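Local coordinates for putative exported protein (Bordetella parapertussis, PDB 3OCJ) that is of unknown function but has a Rossmann-like methyltransferase domain, consistent with an S-adenosylmethionine-dependent methyltransferase, and holds a bound palmitic acid, at residues E69-S81 against Y92-H105. Numbering follows the deposited sequence.
Sequences EWTHRLVTHQPGS and YERLPAVLATRERH. With PLM (palmitic acid), chain D.
With CG anti to the backbone N in H77 (chi1 173°) and anti to the carbonyl carbon in R102 (chi1 -64°), which is extended from CG to NE, H77's ring is carried over Y92 to E93, while R102 reaches back to L74 O and Y92 O. R102 illustrates how one guanidinium can tie L74 of helix 69-76 to its neighbours. Its NE and NH2 grip L74 O side-on, each nitrogen 2.9 Å from that oxygen, while NH1 and NH2 hold Y92 O end-on; both carbonyl oxygens lie close to the guanidinium plane.

H77 NE2 points almost straight at E93 OE2 (2.9 Å), in the imidazole plane and on the oxygen's anti lone pair. From above the carboxylate plane G80 N reaches the same oxygen at 2.8 Å, pinning the type II turn Q78-S81, and R89 adds a salt bridge. The Y92 edge meets the H77 face in a T-shaped pair, centroids 5.1 Å apart, while L74 CD1 sits over a face of the phenol ring.

Helices 69-76 and 96-105, whose axes cross at -90°, belong to the helical part that precedes the first strand of the Rossmann-like methyltransferase sheet. The palmitic acid runs along one side of this junction, against L74, V98 and T101: L74 CD2 lies 3.6 Å from its C9.

In one of its two conformers V75 CG1 lies over a face of the H105 ring. R104 holds T101 OG1 side-on with NE and NH2.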
ATOM      1  N   GLU A  69      -2.863  -1.267 -10.225  1.00 15.92           N
ATOM      2  CA  GLU A  69      -4.145  -0.707 -10.633  1.00 17.35           C
ATOM      3  C   GLU A  69      -5.033  -0.437  -9.433  1.00 13.57           C
ATOM      4  O   GLU A  69      -5.559   0.667  -9.274  1.00 17.11           O
ATOM      5  CB  GLU A  69      -4.881  -1.619 -11.610  1.00 18.30           C
ATOM      6  CG  GLU A  69      -6.298  -1.123 -11.876  1.00 19.80           C
ATOM      7  CD  GLU A  69      -6.992  -1.827 -13.025  1.00 22.97           C
ATOM      8  OE1 GLU A  69      -6.470  -2.851 -13.519  1.00 24.59           O
ATOM      9  OE2 GLU A  69      -8.069  -1.339 -13.428  1.00 29.20           O
ATOM     10  N   TRP A  70      -5.215  -1.443  -8.584  1.00 15.69           N
ATOM     11  CA  TRP A  70      -6.152  -1.294  -7.480  1.00 16.55           C
ATOM     12  C   TRP A  70      -5.652  -0.409  -6.341  1.00 16.34           C
ATOM     13  O   TRP A  70      -6.447   0.268  -5.679  1.00 17.31           O
ATOM     14  CB  TRP A  70      -6.676  -2.658  -7.013  1.00 15.86           C
ATOM     15  CG  TRP A  70      -7.546  -3.235  -8.059  1.00 15.13           C
ATOM     16  CD1 TRP A  70      -7.295  -4.330  -8.825  1.00 14.93           C
ATOM     17  CD2 TRP A  70      -8.781  -2.687  -8.530  1.00 14.78           C
ATOM     18  NE1 TRP A  70      -8.312  -4.520  -9.730  1.00 19.86           N
ATOM     19  CE2 TRP A  70      -9.239  -3.521  -9.568  1.00 18.39           C
ATOM     20  CE3 TRP A  70      -9.553  -1.578  -8.163  1.00 17.22           C
ATOM     21  CZ2 TRP A  70     -10.438  -3.290 -10.244  1.00 20.41           C
ATOM     22  CZ3 TRP A  70     -10.743  -1.346  -8.839  1.00 16.59           C
ATOM     23  CH2 TRP A  70     -11.172  -2.197  -9.867  1.00 20.68           C
ATOM     24  N   THR A  71      -4.341  -0.379  -6.118  1.00 15.33           N
ATOM     25  CA  THR A  71      -3.792   0.604  -5.200  1.00 16.01           C
ATOM     26  C   THR A  71      -4.129   2.017  -5.680  1.00 14.55           C
ATOM     27  O   THR A  71      -4.622   2.851  -4.909  1.00 15.55           O
ATOM     28  CB  THR A  71      -2.263   0.479  -5.057  1.00 20.69           C
ATOM     29  OG1 THR A  71      -1.940  -0.814  -4.546  1.00 22.97           O
ATOM     30  CG2 THR A  71      -1.744   1.525  -4.083  1.00 29.99           C
ATOM     31  N   HIS A  72      -3.882   2.281  -6.958  1.00 16.14           N
ATOM     32  CA  HIS A  72      -4.173   3.600  -7.497  1.00 17.09           C
ATOM     33  C   HIS A  72      -5.653   3.937  -7.355  1.00 16.11           C
ATOM     34  O   HIS A  72      -6.016   4.992  -6.837  1.00 16.74           O
ATOM     35  CB  HIS A  72      -3.772   3.701  -8.963  1.00 17.53           C
ATOM     36  CG  HIS A  72      -4.195   4.985  -9.604  1.00 20.31           C
ATOM     37  ND1 HIS A  72      -3.496   6.163  -9.442  1.00 20.80           N
ATOM     38  CD2 HIS A  72      -5.259   5.281 -10.385  1.00 19.55           C
ATOM     39  CE1 HIS A  72      -4.109   7.129 -10.103  1.00 20.16           C
ATOM     40  NE2 HIS A  72      -5.180   6.622 -10.685  1.00 23.23           N
ATOM     41  N   ARG A  73      -6.505   3.039  -7.839  1.00 17.44           N
ATOM     42  CA  ARG A  73      -7.933   3.326  -7.892  1.00 17.92           C
ATOM     43  C   ARG A  73      -8.505   3.470  -6.483  1.00 20.07           C
ATOM     44  O   ARG A  73      -9.354   4.322  -6.223  1.00 20.67           O
ATOM     45  CB  ARG A  73      -8.671   2.258  -8.713  1.00 20.03           C
ATOM     46  CG  ARG A  73      -8.258   2.236 -10.180  1.00 21.42           C
ATOM     47  CD  ARG A  73      -8.931   1.110 -10.970  1.00 24.97           C
ATOM     48  NE  ARG A  73     -10.366   1.327 -11.115  1.00 29.67           N
ATOM     49  CZ  ARG A  73     -11.131   0.681 -11.986  1.00 32.34           C
ATOM     50  NH1 ARG A  73     -10.596  -0.227 -12.791  1.00 32.20           N
ATOM     51  NH2 ARG A  73     -12.430   0.939 -12.051  1.00 35.25           N
ATOM     52  N   LEU A  74      -8.018   2.649  -5.563  1.00 19.81           N
ATOM     53  CA  LEU A  74      -8.466   2.730  -4.188  1.00 19.27           C
ATOM     54  C   LEU A  74      -7.955   3.999  -3.508  1.00 18.16           C
ATOM     55  O   LEU A  74      -8.729   4.749  -2.900  1.00 22.12           O
ATOM     56  CB  LEU A  74      -8.019   1.490  -3.412  1.00 21.72           C
ATOM     57  CG  LEU A  74      -8.540   1.358  -1.981  1.00 23.29           C
ATOM     58  CD1 LEU A  74     -10.055   1.287  -1.950  1.00 19.02           C
ATOM     59  CD2 LEU A  74      -7.924   0.138  -1.327  1.00 23.64           C
ATOM     60  N   VAL A  75      -6.657   4.252  -3.629  0.68 18.20           N
ATOM     61  CA  VAL A  75      -6.052   5.362  -2.910  0.68 16.77           C
ATOM     62  C   VAL A  75      -6.511   6.736  -3.406  0.68 19.78           C
ATOM     63  O   VAL A  75      -6.697   7.651  -2.612  0.68 24.03           O
ATOM     64  CB  VAL A  75      -4.511   5.276  -2.912  0.68 21.53           C
ATOM     65  CG1 VAL A  75      -3.927   6.516  -2.285  0.68 18.46           C
ATOM     66  CG2 VAL A  75      -4.049   4.043  -2.153  0.68 25.11           C
ATOM     67  N   THR A  76      -6.714   6.874  -4.713  1.00 17.65           N
ATOM     68  CA  THR A  76      -7.097   8.159  -5.285  1.00 17.07           C
ATOM     69  C   THR A  76      -8.613   8.378  -5.363  1.00 17.30           C
ATOM     70  O   THR A  76      -9.075   9.442  -5.781  1.00 21.33           O
ATOM     71  CB  THR A  76      -6.480   8.378  -6.679  1.00 19.54           C
ATOM     72  OG1 THR A  76      -7.038   7.447  -7.612  1.00 18.68           O
ATOM     73  CG2 THR A  76      -4.970   8.187  -6.627  1.00 22.01           C
ATOM     74  N   HIS A  77      -9.377   7.368  -4.962  1.00 19.51           N
ATOM     75  CA  HIS A  77     -10.832   7.502  -4.913  1.00 17.99           C
ATOM     76  C   HIS A  77     -11.256   8.744  -4.128  1.00 20.72           C
ATOM     77  O   HIS A  77     -10.859   8.943  -2.982  1.00 21.12           O
ATOM     78  CB  HIS A  77     -11.477   6.250  -4.308  1.00 19.39           C
ATOM     79  CG  HIS A  77     -12.953   6.381  -4.082  1.00 16.87           C
ATOM     80  ND1 HIS A  77     -13.874   6.290  -5.102  1.00 20.72           N
ATOM     81  CD2 HIS A  77     -13.663   6.602  -2.951  1.00 20.76           C
ATOM     82  CE1 HIS A  77     -15.089   6.457  -4.610  1.00 19.77           C
ATOM     83  NE2 HIS A  77     -14.990   6.637  -3.306  1.00 16.70           N
ATOM     84  N   GLN A  78     -12.077   9.579  -4.752  1.00 20.49           N
ATOM     85  CA  GLN A  78     -12.652  10.728  -4.067  1.00 22.09           C
ATOM     86  C   GLN A  78     -13.993  10.322  -3.463  1.00 20.72           C
ATOM     87  O   GLN A  78     -14.882   9.867  -4.173  1.00 20.74           O
ATOM     88  CB  GLN A  78     -12.825  11.888  -5.047  1.00 23.65           C
ATOM     89  CG  GLN A  78     -11.522  12.329  -5.704  1.00 40.91           C
ATOM     90  CD  GLN A  78     -11.667  13.608  -6.508  1.00 58.99           C
ATOM     91  OE1 GLN A  78     -12.615  14.372  -6.315  1.00 65.66           O
ATOM     92  NE2 GLN A  78     -10.724  13.849  -7.412  1.00 61.33           N
ATOM     93  N   PRO A  79     -14.136  10.457  -2.139  1.00 22.55           N
ATOM     94  CA  PRO A  79     -15.386  10.032  -1.498  1.00 25.04           C
ATOM     95  C   PRO A  79     -16.634  10.650  -2.135  1.00 24.77           C
ATOM     96  O   PRO A  79     -16.698  11.858  -2.380  1.00 29.14           O
ATOM     97  CB  PRO A  79     -15.210  10.506  -0.055  1.00 25.17           C
ATOM     98  CG  PRO A  79     -13.723  10.473   0.154  1.00 24.23           C
ATOM     99  CD  PRO A  79     -13.140  10.919  -1.158  1.00 22.65           C
ATOM    100  N   GLY A  80     -17.614   9.800  -2.421  1.00 22.14           N
ATOM    101  CA  GLY A  80     -18.848  10.220  -3.058  1.00 20.96           C
ATOM    102  C   GLY A  80     -18.848  10.082  -4.569  1.00 25.45           C
ATOM    103  O   GLY A  80     -19.904  10.117  -5.201  1.00 25.93           O
ATOM    104  N   SER A  81     -17.663   9.910  -5.150  1.00 21.63           N
ATOM    105  CA  SER A  81     -17.513   9.867  -6.603  1.00 22.98           C
ATOM    106  C   SER A  81     -17.651   8.455  -7.154  1.00 23.71           C
ATOM    107  O   SER A  81     -17.671   7.476  -6.406  1.00 20.26           O
ATOM    108  CB  SER A  81     -16.146  10.425  -7.019  1.00 25.91           C
ATOM    109  OG  SER A  81     -15.123   9.457  -6.827  1.00 26.26           O
ATOM    110  N   TYR A  92     -14.980   1.088   0.246  1.00 15.17           N
ATOM    111  CA  TYR A  92     -14.074   2.114  -0.271  1.00 17.00           C
ATOM    112  C   TYR A  92     -13.929   3.322   0.653  1.00 16.78           C
ATOM    113  O   TYR A  92     -12.924   4.022   0.595  1.00 17.48           O
ATOM    114  CB  TYR A  92     -14.579   2.658  -1.609  1.00 18.36           C
ATOM    115  CG  TYR A  92     -14.085   1.983  -2.874  1.00 16.20           C
ATOM    116  CD1 TYR A  92     -14.569   0.742  -3.264  1.00 15.84           C
ATOM    117  CD2 TYR A  92     -13.194   2.636  -3.723  1.00 18.75           C
ATOM    118  CE1 TYR A  92     -14.141   0.151  -4.445  1.00 17.16           C
ATOM    119  CE2 TYR A  92     -12.762   2.051  -4.897  1.00 19.77           C
ATOM    120  CZ  TYR A  92     -13.242   0.811  -5.253  1.00 15.57           C
ATOM    121  OH  TYR A  92     -12.819   0.225  -6.434  1.00 18.68           O
ATOM    122  N   GLU A  93     -14.949   3.604   1.468  1.00 16.13           N
ATOM    123  CA  GLU A  93     -15.006   4.891   2.164  1.00 15.26           C
ATOM    124  C   GLU A  93     -15.006   4.839   3.681  1.00 17.46           C
ATOM    125  O   GLU A  93     -14.767   5.865   4.331  1.00 21.64           O
ATOM    126  CB  GLU A  93     -16.208   5.711   1.671  1.00 15.82           C
ATOM    127  CG  GLU A  93     -16.063   6.132   0.224  1.00 18.21           C
ATOM    128  CD  GLU A  93     -17.245   6.910  -0.308  1.00 19.62           C
ATOM    129  OE1 GLU A  93     -18.173   7.244   0.475  1.00 20.85           O
ATOM    130  OE2 GLU A  93     -17.217   7.216  -1.520  1.00 17.61           O
ATOM    131  N   ARG A  94     -15.274   3.682   4.261  1.00 15.40           N
ATOM    132  CA  ARG A  94     -15.441   3.620   5.711  1.00 16.75           C
ATOM    133  C   ARG A  94     -14.471   2.703   6.458  1.00 14.87           C
ATOM    134  O   ARG A  94     -14.270   2.867   7.660  1.00 17.97           O
ATOM    135  CB  ARG A  94     -16.884   3.281   6.068  1.00 20.24           C
ATOM    136  CG  ARG A  94     -17.867   4.314   5.547  1.00 24.24           C
ATOM    137  CD  ARG A  94     -19.297   3.939   5.863  1.00 42.68           C
ATOM    138  NE  ARG A  94     -19.552   3.895   7.298  1.00 48.87           N
ATOM    139  CZ  ARG A  94     -20.691   3.469   7.834  1.00 60.04           C
ATOM    140  NH1 ARG A  94     -21.676   3.048   7.051  1.00 60.63           N
ATOM    141  NH2 ARG A  94     -20.844   3.460   9.151  1.00 62.18           N
ATOM    142  N   LEU A  95     -13.861   1.739   5.777  1.00 15.54           N
ATOM    143  CA  LEU A  95     -12.967   0.829   6.485  1.00 14.18           C
ATOM    144  C   LEU A  95     -11.789   1.610   7.055  1.00 12.69           C
ATOM    145  O   LEU A  95     -11.151   2.375   6.342  1.00 12.73           O
ATOM    146  CB  LEU A  95     -12.484  -0.288   5.564  1.00 14.20           C
ATOM    147  CG  LEU A  95     -13.599  -1.145   4.962  1.00 12.78           C
ATOM    148  CD1 LEU A  95     -12.982  -2.214   4.066  1.00 14.61           C
ATOM    149  CD2 LEU A  95     -14.458  -1.784   6.048  1.00 17.89           C
ATOM    150  N   PRO A  96     -11.507   1.432   8.346  1.00 12.86           N
ATOM    151  CA  PRO A  96     -10.421   2.217   8.950  1.00 11.71           C
ATOM    152  C   PRO A  96      -9.089   2.111   8.192  1.00 12.71           C
ATOM    153  O   PRO A  96      -8.428   3.140   8.025  1.00 12.99           O
ATOM    154  CB  PRO A  96     -10.311   1.621  10.354  1.00 12.60           C
ATOM    155  CG  PRO A  96     -11.734   1.230  10.673  1.00 14.59           C
ATOM    156  CD  PRO A  96     -12.254   0.666   9.359  1.00 13.51           C
ATOM    157  N   ALA A  97      -8.701   0.922   7.736  1.00 11.77           N
ATOM    158  CA  ALA A  97      -7.431   0.791   7.032  1.00 11.61           C
ATOM    159  C   ALA A  97      -7.422   1.527   5.685  1.00 12.49           C
ATOM    160  O   ALA A  97      -6.380   2.008   5.228  1.00 12.89           O
ATOM    161  CB  ALA A  97      -7.075  -0.676   6.843  1.00 13.41           C
ATOM    162  N   VAL A  98      -8.587   1.616   5.039  1.00 12.44           N
ATOM    163  CA  VAL A  98      -8.663   2.341   3.777  1.00 12.39           C
ATOM    164  C   VAL A  98      -8.519   3.840   4.044  1.00 11.25           C
ATOM    165  O   VAL A  98      -7.819   4.549   3.304  1.00 12.29           O
ATOM    166  CB  VAL A  98      -9.994   2.051   3.031  1.00 13.30           C
ATOM    167  CG1 VAL A  98     -10.119   2.928   1.790  1.00 17.04           C
ATOM    168  CG2 VAL A  98     -10.065   0.569   2.646  1.00 15.31           C
ATOM    169  N   LEU A  99      -9.188   4.332   5.087  1.00 12.53           N
ATOM    170  CA  LEU A  99      -9.048   5.731   5.453  1.00 12.38           C
ATOM    171  C   LEU A  99      -7.585   6.029   5.750  1.00 13.38           C
ATOM    172  O   LEU A  99      -7.057   7.051   5.322  1.00 13.31           O
ATOM    173  CB  LEU A  99      -9.913   6.047   6.670  1.00 13.55           C
ATOM    174  CG  LEU A  99     -11.423   5.997   6.419  1.00 15.73           C
ATOM    175  CD1 LEU A  99     -12.190   6.024   7.731  1.00 18.42           C
ATOM    176  CD2 LEU A  99     -11.844   7.161   5.537  1.00 23.17           C
ATOM    177  N   ALA A 100      -6.924   5.108   6.447  1.00 13.09           N
ATOM    178  CA  ALA A 100      -5.523   5.281   6.822  1.00 10.48           C
ATOM    179  C   ALA A 100      -4.584   5.325   5.608  1.00 11.48           C
ATOM    180  O   ALA A 100      -3.669   6.139   5.565  1.00 13.10           O
ATOM    181  CB  ALA A 100      -5.100   4.200   7.788  1.00 13.30           C
ATOM    182  N   THR A 101      -4.789   4.453   4.622  1.00 12.69           N
ATOM    183  CA  THR A 101      -3.898   4.507   3.468  1.00 11.13           C
ATOM    184  C   THR A 101      -4.097   5.779   2.651  1.00 12.05           C
ATOM    185  O   THR A 101      -3.152   6.256   2.035  1.00 12.21           O
ATOM    186  CB  THR A 101      -3.938   3.226   2.591  1.00 11.31           C
ATOM    187  OG1 THR A 101      -2.781   3.205   1.749  1.00 12.47           O
ATOM    188  CG2 THR A 101      -5.193   3.178   1.722  1.00 15.89           C
ATOM    189  N   ARG A 102      -5.312   6.344   2.630  1.00 12.78           N
ATOM    190  CA  ARG A 102      -5.492   7.635   1.954  1.00 12.83           C
ATOM    191  C   ARG A 102      -4.810   8.766   2.711  1.00 11.86           C
ATOM    192  O   ARG A 102      -4.249   9.686   2.105  1.00 14.20           O
ATOM    193  CB  ARG A 102      -6.967   7.979   1.710  1.00 14.17           C
ATOM    194  CG  ARG A 102      -7.625   7.009   0.788  1.00 16.05           C
ATOM    195  CD  ARG A 102      -8.796   7.608   0.019  1.00 19.15           C
ATOM    196  NE  ARG A 102      -9.408   6.528  -0.724  1.00 22.35           N
ATOM    197  CZ  ARG A 102     -10.479   5.865  -0.317  1.00 15.78           C
ATOM    198  NH1 ARG A 102     -11.099   6.223   0.806  1.00 18.93           N
ATOM    199  NH2 ARG A 102     -10.942   4.864  -1.048  1.00 19.79           N
ATOM    200  N   GLU A 103      -4.858   8.713   4.042  1.00 11.81           N
ATOM    201  CA  GLU A 103      -4.123   9.686   4.846  1.00 12.52           C
ATOM    202  C   GLU A 103      -2.631   9.538   4.587  1.00 13.10           C
ATOM    203  O   GLU A 103      -1.926  10.528   4.402  1.00 12.59           O
ATOM    204  CB  GLU A 103      -4.406   9.489   6.330  1.00 12.45           C
ATOM    205  CG  GLU A 103      -5.803   9.862   6.785  1.00 13.92           C
ATOM    206  CD  GLU A 103      -5.985   9.559   8.249  1.00 14.54           C
ATOM    207  OE1 GLU A 103      -5.345  10.255   9.059  1.00 14.42           O
ATOM    208  OE2 GLU A 103      -6.737   8.626   8.574  1.00 19.29           O
ATOM    209  N   ARG A 104      -2.157   8.295   4.577  1.00 12.40           N
ATOM    210  CA  ARG A 104      -0.757   7.997   4.299  1.00 12.36           C
ATOM    211  C   ARG A 104      -0.339   8.562   2.944  1.00 12.42           C
ATOM    212  O   ARG A 104       0.708   9.177   2.830  1.00 11.85           O
ATOM    213  CB  ARG A 104      -0.535   6.491   4.355  1.00 10.81           C
ATOM    214  CG  ARG A 104       0.865   6.049   3.917  1.00 10.84           C
ATOM    215  CD  ARG A 104       0.867   4.621   3.303  1.00 11.12           C
ATOM    216  NE  ARG A 104      -0.084   4.525   2.187  1.00 11.14           N
ATOM    217  CZ  ARG A 104       0.148   4.976   0.957  1.00 11.78           C
ATOM    218  NH1 ARG A 104       1.303   5.545   0.643  1.00 13.81           N
ATOM    219  NH2 ARG A 104      -0.805   4.867   0.028  1.00 13.91           N
ATOM    220  N   HIS A 105      -1.156   8.339   1.915  1.00 11.81           N
ATOM    221  CA  HIS A 105      -0.904   8.920   0.600  1.00 11.64           C
ATOM    222  C   HIS A 105      -0.700  10.434   0.668  1.00 13.61           C
ATOM    223  O   HIS A 105       0.181  10.989   0.001  1.00 12.70           O
ATOM    224  CB  HIS A 105      -2.073   8.581  -0.326  1.00 12.35           C
ATOM    225  CG  HIS A 105      -1.901   9.054  -1.733  1.00 15.93           C
ATOM    226  ND1 HIS A 105      -0.993   8.488  -2.603  1.00 18.00           N
ATOM    227  CD2 HIS A 105      -2.555  10.008  -2.433  1.00 19.85           C
ATOM    228  CE1 HIS A 105      -1.081   9.095  -3.775  1.00 17.69           C
ATOM    229  NE2 HIS A 105      -2.023  10.019  -3.699  1.00 18.26           N
TER
HETATM  230  C1  PLM D 305      -1.150  -2.429  -0.096  1.00 15.16           C
HETATM  231  O1  PLM D 305      -0.862  -1.220  -0.205  1.00 21.49           O
HETATM  232  O2  PLM D 305      -0.750  -3.215  -0.981  1.00 16.26           O
HETATM  233  C2  PLM D 305      -1.972  -2.966   1.063  1.00 16.29           C
HETATM  234  C3  PLM D 305      -2.611  -1.871   1.919  1.00 16.90           C
HETATM  235  C4  PLM D 305      -3.621  -2.533   2.857  1.00 21.79           C
HETATM  236  C5  PLM D 305      -4.167  -1.598   3.928  1.00 25.39           C
HETATM  237  C6  PLM D 305      -5.020  -0.478   3.341  1.00 25.87           C
HETATM  238  C7  PLM D 305      -5.917  -0.944   2.200  1.00 25.00           C
HETATM  239  C8  PLM D 305      -7.010  -1.913   2.637  1.00 24.06           C
HETATM  240  C9  PLM D 305      -7.848  -2.253   1.409  1.00 22.44           C
HETATM  241  CA  PLM D 305      -9.213  -2.828   1.756  1.00 20.86           C
HETATM  242  CB  PLM D 305     -10.169  -2.594   0.592  1.00 23.61           C
HETATM  243  CC  PLM D 305     -11.385  -3.504   0.655  1.00 21.98           C
HETATM  244  CD  PLM D 305     -12.285  -3.266  -0.549  1.00 26.31           C
HETATM  245  CE  PLM D 305     -13.406  -4.301  -0.563  1.00 26.17           C
HETATM  246  CF  PLM D 305     -14.041  -4.423  -1.939  1.00 26.56           C
HETATM  247  CG  PLM D 305     -14.665  -3.119  -2.411  1.00 26.38           C
HETATM  248  O   HOH W   1     -12.484   2.390  -8.721  1.00 46.23           O